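Local coordinates for protein methyl-accepting/DNA response regulator (Bacillus cereus, PDB 3D6W) that probably binds DNA through its LytTR domain, the part of a putative phosphorelay response regulator present in this chain, at residues A[71-76]-A[84-89]; A[22-27]-A[64-69]. All coordinates share one frame; numbering follows the deposited sequence.

Contact 1 (A[71-76]-A[84-89]); sequences HIKAIY and LLSMDN. With MG (magnesium ion), chain C.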
loop_
_atom_site.group_PDB
_atom_site.type_symbol
_atom_site.label_atom_id
_atom_site.label_comp_id
_atom_site.label_asym_id
_atom_site.label_seq_id
_atom_site.Cartn_x
_atom_site.Cartn_y
_atom_site.Cartn_z
ATOM N N HIS A 71 -6.528 -11.041 9.315
ATOM C CA HIS A 71 -7.906 -11.242 9.738
ATOM C C HIS A 71 -8.030 -11.885 11.081
ATOM O O HIS A 71 -9.126 -12.110 11.535
ATOM C CB HIS A 71 -8.662 -12.014 8.698
ATOM C CG HIS A 71 -8.763 -11.285 7.409
ATOM N ND1 HIS A 71 -9.785 -10.407 7.138
ATOM C CD2 HIS A 71 -7.947 -11.260 6.331
ATOM C CE1 HIS A 71 -9.604 -9.882 5.934
ATOM N NE2 HIS A 71 -8.494 -10.389 5.422
ATOM N N ILE A 72 -6.920 -12.150 11.747
ATOM C CA ILE A 72 -6.960 -12.674 13.116
ATOM C C ILE A 72 -7.323 -11.532 14.035
ATOM O O ILE A 72 -6.679 -10.463 14.007
ATOM C CB ILE A 72 -5.619 -13.309 13.603
ATOM C CG1 ILE A 72 -5.302 -14.581 12.807
ATOM C CG2 ILE A 72 -5.675 -13.658 15.122
ATOM C CD1 ILE A 72 -3.954 -15.168 13.064
ATOM N N LYS A 73 -8.333 -11.763 14.867
ATOM C CA LYS A 73 -8.656 -10.820 15.924
ATOM C C LYS A 73 -7.844 -11.110 17.220
ATOM O O LYS A 73 -7.210 -10.189 17.771
ATOM C CB LYS A 73 -10.157 -10.822 16.182
ATOM C CG LYS A 73 -10.581 -9.912 17.304
ATOM C CD LYS A 73 -12.074 -9.690 17.268
ATOM C CE LYS A 73 -12.711 -9.965 18.611
ATOM N NZ LYS A 73 -12.710 -8.706 19.421
ATOM N N ALA A 74 -7.835 -12.365 17.668
ATOM C CA ALA A 74 -7.145 -12.750 18.907
ATOM C C ALA A 74 -6.700 -14.200 18.809
ATOM O O ALA A 74 -7.337 -15.004 18.109
ATOM C CB ALA A 74 -8.044 -12.563 20.162
ATOM N N ILE A 75 -5.592 -14.501 19.498
ATOM C CA ILE A 75 -5.014 -15.826 19.612
ATOM C C ILE A 75 -5.169 -16.261 21.083
ATOM O O ILE A 75 -4.708 -15.571 21.999
ATOM C CB ILE A 75 -3.499 -15.862 19.250
ATOM C CG1 ILE A 75 -3.234 -15.249 17.863
ATOM C CG2 ILE A 75 -2.935 -17.299 19.422
ATOM C CD1 ILE A 75 -1.729 -14.905 17.557
ATOM N N TYR A 76 -5.802 -17.416 21.277
ATOM C CA TYR A 76 -6.071 -17.997 22.599
ATOM C C TYR A 76 -5.347 -19.280 22.777
ATOM O O TYR A 76 -5.307 -20.087 21.870
ATOM C CB TYR A 76 -7.574 -18.295 22.745
ATOM C CG TYR A 76 -8.383 -17.027 22.781
ATOM C CD1 TYR A 76 -8.329 -16.204 23.906
ATOM C CD2 TYR A 76 -9.179 -16.637 21.710
ATOM C CE1 TYR A 76 -9.007 -15.028 23.971
ATOM C CE2 TYR A 76 -9.913 -15.446 21.782
ATOM C CZ TYR A 76 -9.814 -14.647 22.916
ATOM O OH TYR A 76 -10.494 -13.440 23.041
ATOM N N LEU A 84 -6.357 -21.408 19.484
ATOM C CA LEU A 84 -7.575 -21.234 18.764
ATOM C C LEU A 84 -7.565 -19.784 18.351
ATOM O O LEU A 84 -7.253 -18.906 19.177
ATOM C CB LEU A 84 -8.755 -21.536 19.689
ATOM C CG LEU A 84 -10.104 -21.829 19.133
ATOM C CD1 LEU A 84 -9.988 -22.696 17.855
ATOM C CD2 LEU A 84 -10.935 -22.491 20.282
ATOM N N LEU A 85 -7.848 -19.537 17.069
ATOM C CA LEU A 85 -7.808 -18.196 16.502
ATOM C C LEU A 85 -9.218 -17.679 16.390
ATOM O O LEU A 85 -10.077 -18.269 15.775
ATOM C CB LEU A 85 -7.135 -18.195 15.115
ATOM C CG LEU A 85 -5.802 -18.952 15.007
ATOM C CD1 LEU A 85 -5.192 -18.853 13.605
ATOM C CD2 LEU A 85 -4.850 -18.494 16.104
ATOM N N SER A 86 -9.438 -16.538 16.994
ATOM C CA SER A 86 -10.655 -15.770 16.833
ATOM C C SER A 86 -10.481 -14.878 15.622
ATOM O O SER A 86 -9.604 -14.013 15.628
ATOM C CB SER A 86 -10.842 -14.896 18.093
ATOM O OG SER A 86 -12.161 -14.378 18.214
HETATM N N MSE A 87 -11.301 -15.082 14.590
HETATM C CA MSE A 87 -11.233 -14.277 13.402
HETATM C C MSE A 87 -12.100 -13.014 13.549
HETATM O O MSE A 87 -12.967 -12.971 14.421
HETATM C CB MSE A 87 -11.620 -15.078 12.164
HETATM C CG MSE A 87 -10.893 -16.387 11.998
HETATM SE SE MSE A 87 -8.964 -16.285 11.940
HETATM C CE MSE A 87 -8.827 -15.349 10.303
ATOM N N ASP A 88 -11.843 -12.009 12.703
ATOM C CA ASP A 88 -12.530 -10.763 12.744
ATOM C C ASP A 88 -14.029 -10.885 12.465
ATOM O O ASP A 88 -14.808 -10.130 13.013
ATOM C CB ASP A 88 -11.953 -9.806 11.676
ATOM C CG ASP A 88 -10.737 -9.043 12.149
ATOM O OD1 ASP A 88 -10.471 -9.009 13.366
ATOM O OD2 ASP A 88 -10.047 -8.460 11.286
ATOM N N ASN A 89 -14.436 -11.769 11.561
ATOM C CA ASN A 89 -15.854 -11.996 11.278
ATOM C C ASN A 89 -16.589 -12.950 12.281
ATOM O O ASN A 89 -17.675 -13.372 12.019
ATOM C CB ASN A 89 -15.978 -12.569 9.878
ATOM C CG ASN A 89 -15.554 -14.026 9.804
ATOM O OD1 ASN A 89 -14.956 -14.572 10.730
ATOM N ND2 ASN A 89 -15.859 -14.655 8.709
HETATM MG MG MG C . -6.779 -8.077 13.053
HETATM O O HOH W 1 -5.881 -8.509 15.391
HETATM O O HOH W 2 -5.667 -5.899 13.757
#
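Two backbone amides grip the carbonyl oxygen of S86. K73 N reaches S86 O at 2.7 Å, in the carbonyl plane, and A74 N comes onto a lone pair at 3.2 Å. Both residues therefore face S86, which makes a classic beta bulge, and the register slips by one between I72–M87 and A74–S86. Beyond the bulge the antiparallel pairing is regular: S86 N returns a bond to A74 O, and Y76 and L84 exchange two more. At the other end D88 N points nearly along the C=O axis of H71, 3.0 Å from its O.

The bulge lies beside the metal. I72 O turns away from the partner strand and binds Mg at 2.6 Å, long and loose for magnesium, with two waters also on the ion; one of these waters is also within hydrogen-bonding distance of K73 O. The D88 carboxylate folds back across K73, OD1 lying 3.4 Å from K73 CB. D88 belongs to the Mg site, yet here its OD2 stays 3.7 Å from the Mg, too far for direct ligation, though its charge may still favour the cation.

I75 and L85 run side by side on one face, L85 CD2 touching both CG1 and CG2 of I75, while L85 CD1 meets I72 CD1 obliquely. M87, a selenomethionine bent at chi2 and chi3 (-57° and -67°), curls its CE back to 3.5 Å from H71 O. On the A74 face, S86 CB sits at the edge of the Y76 ring. F103 of helix 100-107 packs on I75 and L85. The whole is a beta hairpin with a classic bulge, set in the LytTR domain at its Mg site.

Contact 2 (A[22-27]-A[64-69]); sequences MYLEAK and SFIVNV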
loop_
_atom_site.group_PDB
_atom_site.type_symbol
_atom_site.label_atom_id
_atom_site.label_comp_id
_atom_site.label_asym_id
_atom_site.label_seq_id
_atom_site.Cartn_x
_atom_site.Cartn_y
_atom_site.Cartn_z
HETATM N N MSE A 22 -9.464 -14.595 4.235
HETATM C CA MSE A 22 -9.376 -14.741 5.672
HETATM C C MSE A 22 -8.611 -16.015 6.075
HETATM O O MSE A 22 -7.776 -15.995 6.968
HETATM C CB MSE A 22 -10.793 -14.773 6.278
HETATM C CG MSE A 22 -11.605 -13.558 5.981
HETATM SE SE MSE A 22 -13.379 -13.467 6.755
HETATM C CE MSE A 22 -13.981 -15.109 5.912
ATOM N N TYR A 23 -8.953 -17.112 5.412
ATOM C CA TYR A 23 -8.334 -18.416 5.600
ATOM C C TYR A 23 -8.652 -19.371 4.419
ATOM O O TYR A 23 -9.490 -19.084 3.542
ATOM C CB TYR A 23 -8.708 -19.038 6.974
ATOM C CG TYR A 23 -10.163 -19.451 7.127
ATOM C CD1 TYR A 23 -11.102 -18.582 7.653
ATOM C CD2 TYR A 23 -10.580 -20.735 6.762
ATOM C CE1 TYR A 23 -12.395 -18.959 7.787
ATOM C CE2 TYR A 23 -11.865 -21.120 6.873
ATOM C CZ TYR A 23 -12.791 -20.227 7.379
ATOM O OH TYR A 23 -14.118 -20.629 7.497
ATOM N N LEU A 24 -7.889 -20.448 4.342
ATOM C CA LEU A 24 -8.110 -21.484 3.344
ATOM C C LEU A 24 -8.259 -22.754 4.141
ATOM O O LEU A 24 -7.598 -22.919 5.177
ATOM C CB LEU A 24 -6.953 -21.611 2.318
ATOM C CG LEU A 24 -6.661 -20.477 1.333
ATOM C CD1 LEU A 24 -5.802 -19.347 1.949
ATOM C CD2 LEU A 24 -5.944 -20.994 0.160
ATOM N N GLU A 25 -9.153 -23.630 3.692
ATOM C CA GLU A 25 -9.399 -24.887 4.390
ATOM C C GLU A 25 -9.402 -26.086 3.445
ATOM O O GLU A 25 -10.142 -26.084 2.441
ATOM C CB GLU A 25 -10.724 -24.854 5.147
ATOM C CG GLU A 25 -11.032 -26.199 5.839
ATOM C CD GLU A 25 -12.281 -26.178 6.670
ATOM O OE1 GLU A 25 -12.428 -27.083 7.550
ATOM O OE2 GLU A 25 -13.083 -25.248 6.442
ATOM N N ALA A 26 -8.589 -27.098 3.785
ATOM C CA ALA A 26 -8.664 -28.420 3.141
ATOM C C ALA A 26 -9.783 -29.222 3.816
ATOM O O ALA A 26 -9.788 -29.483 5.024
ATOM C CB ALA A 26 -7.346 -29.159 3.226
ATOM N N LYS A 27 -10.757 -29.590 3.020
ATOM C CA LYS A 27 -11.951 -30.241 3.531
ATOM C C LYS A 27 -12.591 -31.045 2.419
ATOM O O LYS A 27 -12.707 -30.579 1.291
ATOM C CB LYS A 27 -12.925 -29.173 4.026
ATOM C CG LYS A 27 -14.195 -29.668 4.656
ATOM C CD LYS A 27 -15.261 -28.606 4.561
ATOM C CE LYS A 27 -16.318 -28.831 5.602
ATOM N NZ LYS A 27 -17.685 -28.725 5.009
ATOM N N SER A 64 -4.912 -28.776 7.766
ATOM C CA SER A 64 -6.103 -28.458 6.976
ATOM C C SER A 64 -6.381 -26.940 6.800
ATOM O O SER A 64 -7.352 -26.587 6.131
ATOM C CB SER A 64 -7.319 -29.137 7.644
ATOM O OG SER A 64 -7.431 -30.516 7.243
ATOM N N PHE A 65 -5.541 -26.056 7.358
ATOM C CA PHE A 65 -5.783 -24.598 7.324
ATOM C C PHE A 65 -4.572 -23.768 7.023
ATOM O O PHE A 65 -3.488 -23.991 7.591
ATOM C CB PHE A 65 -6.307 -24.095 8.670
ATOM C CG PHE A 65 -7.673 -24.596 9.001
ATOM C CD1 PHE A 65 -7.838 -25.789 9.695
ATOM C CD2 PHE A 65 -8.805 -23.884 8.595
ATOM C CE1 PHE A 65 -9.163 -26.291 9.977
ATOM C CE2 PHE A 65 -10.088 -24.348 8.877
ATOM C CZ PHE A 65 -10.264 -25.558 9.576
ATOM N N ILE A 66 -4.772 -22.784 6.141
ATOM C CA ILE A 66 -3.892 -21.631 6.050
ATOM C C ILE A 66 -4.687 -20.377 6.506
ATOM O O ILE A 66 -5.795 -20.124 6.045
ATOM C CB ILE A 66 -3.320 -21.405 4.632
ATOM C CG1 ILE A 66 -2.442 -22.587 4.188
ATOM C CG2 ILE A 66 -2.557 -20.023 4.572
ATOM C CD1 ILE A 66 -2.072 -22.537 2.772
ATOM N N VAL A 67 -4.117 -19.618 7.444
ATOM C CA VAL A 67 -4.766 -18.410 7.950
ATOM C C VAL A 67 -4.061 -17.119 7.450
ATOM O O VAL A 67 -2.805 -17.074 7.244
ATOM C CB VAL A 67 -4.900 -18.462 9.520
ATOM C CG1 VAL A 67 -3.571 -18.202 10.223
ATOM C CG2 VAL A 67 -5.989 -17.467 10.034
ATOM N N ASN A 68 -4.856 -16.079 7.241
ATOM C CA ASN A 68 -4.329 -14.711 7.023
ATOM C C ASN A 68 -4.257 -14.010 8.369
ATOM O O ASN A 68 -5.280 -13.711 8.957
ATOM C CB ASN A 68 -5.274 -13.929 6.083
ATOM C CG ASN A 68 -4.691 -12.620 5.596
ATOM O OD1 ASN A 68 -3.818 -12.075 6.204
ATOM N ND2 ASN A 68 -5.229 -12.102 4.506
ATOM N N VAL A 69 -3.047 -13.716 8.832
ATOM C CA VAL A 69 -2.843 -13.101 10.149
ATOM C C VAL A 69 -3.500 -11.726 10.224
ATOM O O VAL A 69 -3.754 -11.223 11.330
ATOM C CB VAL A 69 -1.325 -13.020 10.556
ATOM C CG1 VAL A 69 -0.614 -14.406 10.329
ATOM C CG2 VAL A 69 -0.611 -11.943 9.799
#
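Short backbone bonds carry this antiparallel pairing: A26 N to S64 O and L24 N to I66 O are both 2.7 Å. I66 N answers to L24 O, and N68 N closes the far end on M22 O. The L24–I66 bonds differ in approach, since L24 N lies in the carbonyl plane of I66 whereas I66 N stands 30° out of the plane of L24. S64 OG adds only a weak bond to A26 O. Alpha hydrogens also point at carbonyls, as at F65 CA, 3.3 Å from L24 O.

These are neighbouring inner strands of the five-stranded antiparallel sheet of the LytTR domain, with 30-35 beyond 22-27 and 58-62 beyond 65-68. On one face, Y23, E25, F65 and V67 gather. E25 is fully extended, CG anti to the backbone N (chi1 177°), and lies alongside F65, its carboxylate plane 29° from the ring and OE1 3.3 Å from F65 CZ. Y23 CD2 comes to the edge of the F65 ring, 4.1 Å from F65 CD2. Y23 CG takes the crowded position between its own N and carbonyl carbon, which places the ring beside F65, and Y23 OH is hydrogen-bonded to E91.

On the other face L24 CD1 packs 4.2 Å from I66 CB, the two side chains pointing the same way, and F49 of helix 46-52 touches both. N68 ND2 bonds to V21 O, and N68 OD1 accepts from N70 N.

How the contacts relate
Contact 2 lies near the middle of the chain, contact 1 about 12 Å away between centres, and strand 65-68 leads directly into 72-76. Where the two meet, the packing runs through V67 and M22: M87 CE is 3.6 Å from V67 CG2 and equally close to M22 O, while L85 CD1 lies 3.8 Å from V67 CG1. N89 ND2 comes to 3.4 Å from M22 SE. The Mg sits on the contact 1 side, with the side chain of N68 about 8 Å from it. V67 also packs on I72, the residue whose carbonyl oxygen binds the ion, so strand 65-68 packs against the metal-bearing end of the hairpin.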